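Local coordinates for protein peptidylprolyl Isomerase (Naegleria fowleri, PDB 6B4P) that probably catalyses the cis-trans isomerisation of peptide bonds preceding proline, as an FKBP-type peptidylprolyl isomerase, at residues Trp13-Lys23 and Tyr93-Ala101. Sequence-based numbering, arbitrary orientation.
Sequences WIPISQDQRLK and YFEIPSDYA
In one of two modelled conformers of Arg21, its NH1 and NH2 each bind a different carboxylate oxygen of Asp99, forming a salt bridge. The bond from Arg21 NH2 to Asp99 OD2 (2.9 Å) runs nearly in the guanidinium plane to the syn lone pair; that from Arg21 NH1 to Asp99 OD1 (3.0 Å) is more bent, at 147°. A bend at chi3 (56°) brings the guanidinium against Pro97, whose CG sits over one face, toward the rim. Beside this pair stands Tyr100, whose ring carries Leu22 CB over its centre in a CH-pi contact, 4.1 Å from the centroid. Tyr100 OH lies 2.9 Å from Asp19 OD2, and a water links that hydroxyl to Asp19 N. In the second shell, Asp19 OD1 receives Ser17 OG and Arg21 N from opposite faces of its carboxylate, the latter closing an Asx turn, consistent with holding the loop in the shape that presents Arg21. Beyond it comes an antiparallel bridge: Glu95 N donates to Lys23 O (3.0 Å), with a weak return bond. Lys23 CE covers the Trp13 ring. Strand 23-26 thus pairs with strand 91-96, which also pairs with strand 117-126, while Leu81 of helix 77-84 touches both Leu22 and Tyr100.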
ATOM      1  N   TRP A  13       0.932  14.531   5.445  1.00 26.02           N
ATOM      2  CA  TRP A  13       1.325  13.164   5.778  1.00 23.47           C
ATOM      3  C   TRP A  13       0.741  12.736   7.122  1.00 28.35           C
ATOM      4  O   TRP A  13       0.786  13.484   8.104  1.00 31.00           O
ATOM      5  CB  TRP A  13       2.849  13.033   5.810  1.00 21.83           C
ATOM      6  CG  TRP A  13       3.516  13.085   4.480  1.00 23.38           C
ATOM      7  CD1 TRP A  13       4.347  14.072   4.013  1.00 22.61           C
ATOM      8  CD2 TRP A  13       3.440  12.102   3.445  1.00 19.98           C
ATOM      9  NE1 TRP A  13       4.788  13.756   2.748  1.00 21.44           N
ATOM     10  CE2 TRP A  13       4.237  12.560   2.371  1.00 18.05           C
ATOM     11  CE3 TRP A  13       2.760  10.885   3.310  1.00 17.93           C
ATOM     12  CZ2 TRP A  13       4.386  11.835   1.188  1.00 18.29           C
ATOM     13  CZ3 TRP A  13       2.913  10.160   2.130  1.00 20.16           C
ATOM     14  CH2 TRP A  13       3.717  10.647   1.081  1.00 21.16           C
ATOM     15  N   ILE A  14       0.179  11.535   7.147  1.00 24.32           N
ATOM     16  CA  ILE A  14      -0.398  10.897   8.328  1.00 25.85           C
ATOM     17  C   ILE A  14       0.499   9.719   8.692  1.00 25.48           C
ATOM     18  O   ILE A  14       0.629   8.787   7.893  1.00 22.84           O
ATOM     19  CB  ILE A  14      -1.834  10.415   8.059  1.00 28.24           C
ATOM     20  CG1 ILE A  14      -2.730  11.588   7.661  1.00 30.32           C
ATOM     21  CG2 ILE A  14      -2.397   9.676   9.269  1.00 32.86           C
ATOM     22  CD1 ILE A  14      -4.035  11.163   7.031  1.00 32.04           C
ATOM     23  N   PRO A  15       1.133   9.712   9.864  1.00 26.72           N
ATOM     24  CA  PRO A  15       1.981   8.572  10.235  1.00 26.20           C
ATOM     25  C   PRO A  15       1.158   7.325  10.524  1.00 27.26           C
ATOM     26  O   PRO A  15       0.080   7.393  11.122  1.00 29.72           O
ATOM     27  CB  PRO A  15       2.710   9.060  11.497  1.00 34.33           C
ATOM     28  CG  PRO A  15       2.468  10.546  11.556  1.00 39.61           C
ATOM     29  CD  PRO A  15       1.147  10.763  10.894  1.00 35.54           C
ATOM     30  N   ILE A  16       1.682   6.179  10.097  1.00 24.84           N
ATOM     31  CA  ILE A  16       1.054   4.878  10.315  1.00 25.12           C
ATOM     32  C   ILE A  16       1.847   4.045  11.312  1.00 24.95           C
ATOM     33  O   ILE A  16       1.287   3.486  12.256  1.00 28.96           O
ATOM     34  CB  ILE A  16       0.887   4.116   8.982  1.00 23.44           C
ATOM     35  CG1 ILE A  16      -0.024   4.885   8.037  1.00 27.79           C
ATOM     36  CG2 ILE A  16       0.309   2.723   9.229  1.00 26.03           C
ATOM     37  CD1 ILE A  16       0.039   4.357   6.644  1.00 28.38           C
ATOM     38  N   SER A  17       3.156   3.959  11.118  1.00 24.64           N
ATOM     39  CA  SER A  17       4.023   3.199  12.002  1.00 27.21           C
ATOM     40  C   SER A  17       4.452   4.035  13.201  1.00 30.20           C
ATOM     41  O   SER A  17       4.392   5.267  13.188  1.00 29.66           O
ATOM     42  CB  SER A  17       5.257   2.713  11.255  1.00 24.72           C
ATOM     43  OG  SER A  17       5.992   3.820  10.746  1.00 21.93           O
ATOM     44  N   GLN A  18       4.917   3.338  14.241  1.00 35.90           N
ATOM     45  CA  GLN A  18       5.309   4.014  15.473  1.00 36.94           C
ATOM     46  C   GLN A  18       6.450   4.995  15.233  1.00 38.90           C
ATOM     47  O   GLN A  18       6.463   6.093  15.802  1.00 37.41           O
ATOM     48  CB  GLN A  18       5.695   2.985  16.535  1.00 44.22           C
ATOM     49  N   ASP A  19       7.413   4.629  14.388  1.00 33.74           N
ATOM     50  CA  ASP A  19       8.516   5.538  14.090  1.00 30.86           C
ATOM     51  C   ASP A  19       8.126   6.635  13.107  1.00 32.21           C
ATOM     52  O   ASP A  19       8.979   7.456  12.755  1.00 32.28           O
ATOM     53  CB  ASP A  19       9.731   4.755  13.566  1.00 29.09           C
ATOM     54  CG  ASP A  19       9.453   4.021  12.251  1.00 27.56           C
ATOM     55  OD1 ASP A  19       8.482   4.348  11.537  1.00 25.23           O
ATOM     56  OD2 ASP A  19      10.230   3.097  11.926  1.00 31.28           O
ATOM     57  N   GLN A  20       6.873   6.644  12.649  1.00 28.27           N
ATOM     58  CA  GLN A  20       6.278   7.652  11.775  1.00 29.04           C
ATOM     59  C   GLN A  20       6.857   7.649  10.365  1.00 30.38           C
ATOM     60  O   GLN A  20       6.493   8.513   9.555  1.00 31.95           O
ATOM     61  CB  GLN A  20       6.401   9.060  12.368  1.00 34.75           C
ATOM     62  CG  GLN A  20       5.788   9.202  13.750  1.00 45.77           C
ATOM     63  CD  GLN A  20       5.651  10.644  14.166  1.00 58.02           C
ATOM     64  OE1 GLN A  20       4.587  11.074  14.609  1.00 72.77           O
ATOM     65  NE2 GLN A  20       6.730  11.407  14.024  1.00 62.84           N
ATOM     66  N   ARG A  21       7.717   6.687  10.033  1.00 22.64           N
ATOM     67  CA  ARG A  21       8.356   6.692   8.722  0.68 18.42           C
ATOM     68  C   ARG A  21       7.485   6.054   7.645  1.00 20.02           C
ATOM     69  O   ARG A  21       7.632   6.389   6.466  1.00 19.92           O
ATOM     70  CB  ARG A  21       9.712   5.996   8.809  0.68 19.70           C
ATOM     71  CG  ARG A  21      10.721   6.807   9.616  0.68 23.94           C
ATOM     72  CD  ARG A  21      12.001   6.042   9.910  0.68 27.15           C
ATOM     73  NE  ARG A  21      12.649   5.557   8.697  0.68 24.66           N
ATOM     74  CZ  ARG A  21      12.748   4.273   8.368  0.68 25.66           C
ATOM     75  NH1 ARG A  21      13.355   3.920   7.243  0.68 21.60           N
ATOM     76  NH2 ARG A  21      12.243   3.341   9.170  0.68 27.11           N
ATOM     77  N   LEU A  22       6.589   5.142   8.018  1.00 16.97           N
ATOM     78  CA  LEU A  22       5.541   4.661   7.125  1.00 14.86           C
ATOM     79  C   LEU A  22       4.368   5.619   7.275  1.00 16.87           C
ATOM     80  O   LEU A  22       3.868   5.815   8.387  1.00 18.46           O
ATOM     81  CB  LEU A  22       5.115   3.236   7.486  1.00 15.77           C
ATOM     82  CG  LEU A  22       3.921   2.629   6.735  1.00 14.93           C
ATOM     83  CD1 LEU A  22       4.321   2.329   5.301  1.00 17.46           C
ATOM     84  CD2 LEU A  22       3.424   1.369   7.436  1.00 18.63           C
ATOM     85  N   LYS A  23       3.940   6.235   6.176  1.00 17.08           N
ATOM     86  CA  LYS A  23       2.985   7.329   6.297  1.00 15.83           C
ATOM     87  C   LYS A  23       2.151   7.421   5.031  1.00 15.60           C
ATOM     88  O   LYS A  23       2.537   6.900   3.981  1.00 14.86           O
ATOM     89  CB  LYS A  23       3.716   8.644   6.561  1.00 18.30           C
ATOM     90  CG  LYS A  23       4.750   8.963   5.490  1.00 18.25           C
ATOM     91  CD  LYS A  23       5.567  10.192   5.821  1.00 21.93           C
ATOM     92  CE  LYS A  23       6.483  10.493   4.660  1.00 24.81           C
ATOM     93  NZ  LYS A  23       7.053  11.861   4.745  1.00 30.21           N
ATOM     94  N   TYR A  93      -2.131   7.678  -0.582  1.00 15.61           N
ATOM     95  CA  TYR A  93      -0.781   7.692  -1.133  1.00 14.26           C
ATOM     96  C   TYR A  93       0.194   7.405  -0.004  1.00 13.03           C
ATOM     97  O   TYR A  93       0.193   8.110   1.007  1.00 17.17           O
ATOM     98  CB  TYR A  93      -0.505   9.054  -1.763  1.00 15.09           C
ATOM     99  CG  TYR A  93       0.816   9.209  -2.466  1.00 16.44           C
ATOM    100  CD1 TYR A  93       1.161   8.393  -3.542  1.00 18.60           C
ATOM    101  CD2 TYR A  93       1.704  10.204  -2.089  1.00 20.97           C
ATOM    102  CE1 TYR A  93       2.360   8.568  -4.211  1.00 19.36           C
ATOM    103  CE2 TYR A  93       2.903  10.376  -2.744  1.00 22.35           C
ATOM    104  CZ  TYR A  93       3.226   9.556  -3.802  1.00 18.63           C
ATOM    105  OH  TYR A  93       4.420   9.745  -4.461  1.00 21.87           O
ATOM    106  N   PHE A  94       0.999   6.361  -0.167  1.00 12.76           N
ATOM    107  CA  PHE A  94       1.870   5.863   0.888  1.00 13.03           C
ATOM    108  C   PHE A  94       3.332   6.038   0.523  1.00 14.46           C
ATOM    109  O   PHE A  94       3.745   5.731  -0.597  1.00 15.73           O
ATOM    110  CB  PHE A  94       1.617   4.373   1.148  1.00 14.74           C
ATOM    111  CG  PHE A  94       0.268   4.064   1.719  1.00 13.20           C
ATOM    112  CD1 PHE A  94       0.113   3.844   3.077  1.00 15.45           C
ATOM    113  CD2 PHE A  94      -0.845   3.959   0.893  1.00 14.09           C
ATOM    114  CE1 PHE A  94      -1.147   3.533   3.609  1.00 16.26           C
ATOM    115  CE2 PHE A  94      -2.102   3.638   1.427  1.00 17.19           C
ATOM    116  CZ  PHE A  94      -2.243   3.430   2.782  1.00 14.69           C
ATOM    117  N   GLU A  95       4.121   6.505   1.489  1.00 13.36           N
ATOM    118  CA  GLU A  95       5.571   6.398   1.434  1.00 12.94           C
ATOM    119  C   GLU A  95       5.988   5.210   2.285  1.00 15.59           C
ATOM    120  O   GLU A  95       5.710   5.183   3.492  1.00 13.90           O
ATOM    121  CB  GLU A  95       6.231   7.675   1.934  1.00 13.02           C
ATOM    122  CG  GLU A  95       7.738   7.622   1.819  1.00 13.42           C
ATOM    123  CD  GLU A  95       8.387   8.988   1.947  1.00 17.05           C
ATOM    124  OE1 GLU A  95       8.042   9.897   1.160  1.00 18.84           O
ATOM    125  OE2 GLU A  95       9.207   9.156   2.867  1.00 20.04           O
ATOM    126  N   ILE A  96       6.664   4.246   1.674  1.00 12.57           N
ATOM    127  CA  ILE A  96       6.988   2.984   2.322  1.00 12.44           C
ATOM    128  C   ILE A  96       8.501   2.806   2.311  1.00 12.50           C
ATOM    129  O   ILE A  96       9.077   2.373   1.313  1.00 14.64           O
ATOM    130  CB  ILE A  96       6.284   1.807   1.629  1.00 12.75           C
ATOM    131  CG1 ILE A  96       4.773   2.057   1.597  1.00 12.73           C
ATOM    132  CG2 ILE A  96       6.567   0.510   2.372  1.00 14.50           C
ATOM    133  CD1 ILE A  96       3.936   0.834   1.203  1.00 15.62           C
ATOM    134  N   PRO A  97       9.177   3.099   3.425  1.00 14.68           N
ATOM    135  CA  PRO A  97      10.622   2.862   3.507  1.00 15.79           C
ATOM    136  C   PRO A  97      10.975   1.408   3.231  1.00 15.31           C
ATOM    137  O   PRO A  97      10.154   0.495   3.368  1.00 14.27           O
ATOM    138  CB  PRO A  97      10.969   3.257   4.953  1.00 18.73           C
ATOM    139  CG  PRO A  97       9.843   4.176   5.376  1.00 19.57           C
ATOM    140  CD  PRO A  97       8.631   3.640   4.685  1.00 14.61           C
ATOM    141  N   SER A  98      12.236   1.205   2.834  1.00 19.20           N
ATOM    142  CA  SER A  98      12.689  -0.124   2.448  1.00 17.33           C
ATOM    143  C   SER A  98      12.521  -1.129   3.582  1.00 19.16           C
ATOM    144  O   SER A  98      12.208  -2.301   3.325  1.00 17.62           O
ATOM    145  CB  SER A  98      14.148  -0.070   1.980  1.00 21.17           C
ATOM    146  OG  SER A  98      15.014   0.323   3.027  1.00 23.91           O
ATOM    147  N   ASP A  99      12.671  -0.691   4.832  1.00 20.81           N
ATOM    148  CA  ASP A  99      12.485  -1.640   5.923  1.00 20.74           C
ATOM    149  C   ASP A  99      11.017  -1.980   6.164  1.00 19.57           C
ATOM    150  O   ASP A  99      10.737  -2.826   7.026  1.00 24.94           O
ATOM    151  CB  ASP A  99      13.149  -1.136   7.215  1.00 25.16           C
ATOM    152  CG  ASP A  99      12.699   0.253   7.629  1.00 28.83           C
ATOM    153  OD1 ASP A  99      12.418   1.094   6.760  1.00 29.88           O
ATOM    154  OD2 ASP A  99      12.659   0.517   8.851  1.00 38.99           O
ATOM    155  N   TYR A 100      10.092  -1.349   5.439  1.00 15.41           N
ATOM    156  CA  TYR A 100       8.694  -1.762   5.407  1.00 14.83           C
ATOM    157  C   TYR A 100       8.341  -2.397   4.072  1.00 15.04           C
ATOM    158  O   TYR A 100       7.164  -2.674   3.814  1.00 15.23           O
ATOM    159  CB  TYR A 100       7.761  -0.572   5.692  1.00 14.83           C
ATOM    160  CG  TYR A 100       7.846  -0.041   7.104  1.00 15.68           C
ATOM    161  CD1 TYR A 100       6.939  -0.442   8.076  1.00 18.74           C
ATOM    162  CD2 TYR A 100       8.848   0.852   7.471  1.00 15.19           C
ATOM    163  CE1 TYR A 100       7.025   0.041   9.375  1.00 22.60           C
ATOM    164  CE2 TYR A 100       8.932   1.337   8.753  1.00 21.46           C
ATOM    165  CZ  TYR A 100       8.024   0.925   9.703  1.00 22.67           C
ATOM    166  OH  TYR A 100       8.123   1.415  10.985  1.00 27.61           O
ATOM    167  N   ALA A 101       9.333  -2.601   3.202  1.00 14.69           N
ATOM    168  CA  ALA A 101       9.086  -3.159   1.877  1.00 14.51           C
ATOM    169  C   ALA A 101      10.015  -4.352   1.664  1.00 14.74           C
ATOM    170  O   ALA A 101       9.913  -5.345   2.390  1.00 18.09           O
ATOM    171  CB  ALA A 101       9.268  -2.090   0.794  1.00 16.48           C
TER
HETATM  172  O   HOH W   1       7.876   1.879  13.810  1.00 33.50           O
HETATM  173  O   HOH W   2       9.287   8.149   5.491  1.00 25.46           O
HETATM  174  O   HOH W   3       7.921  12.352   2.101  1.00 17.39           O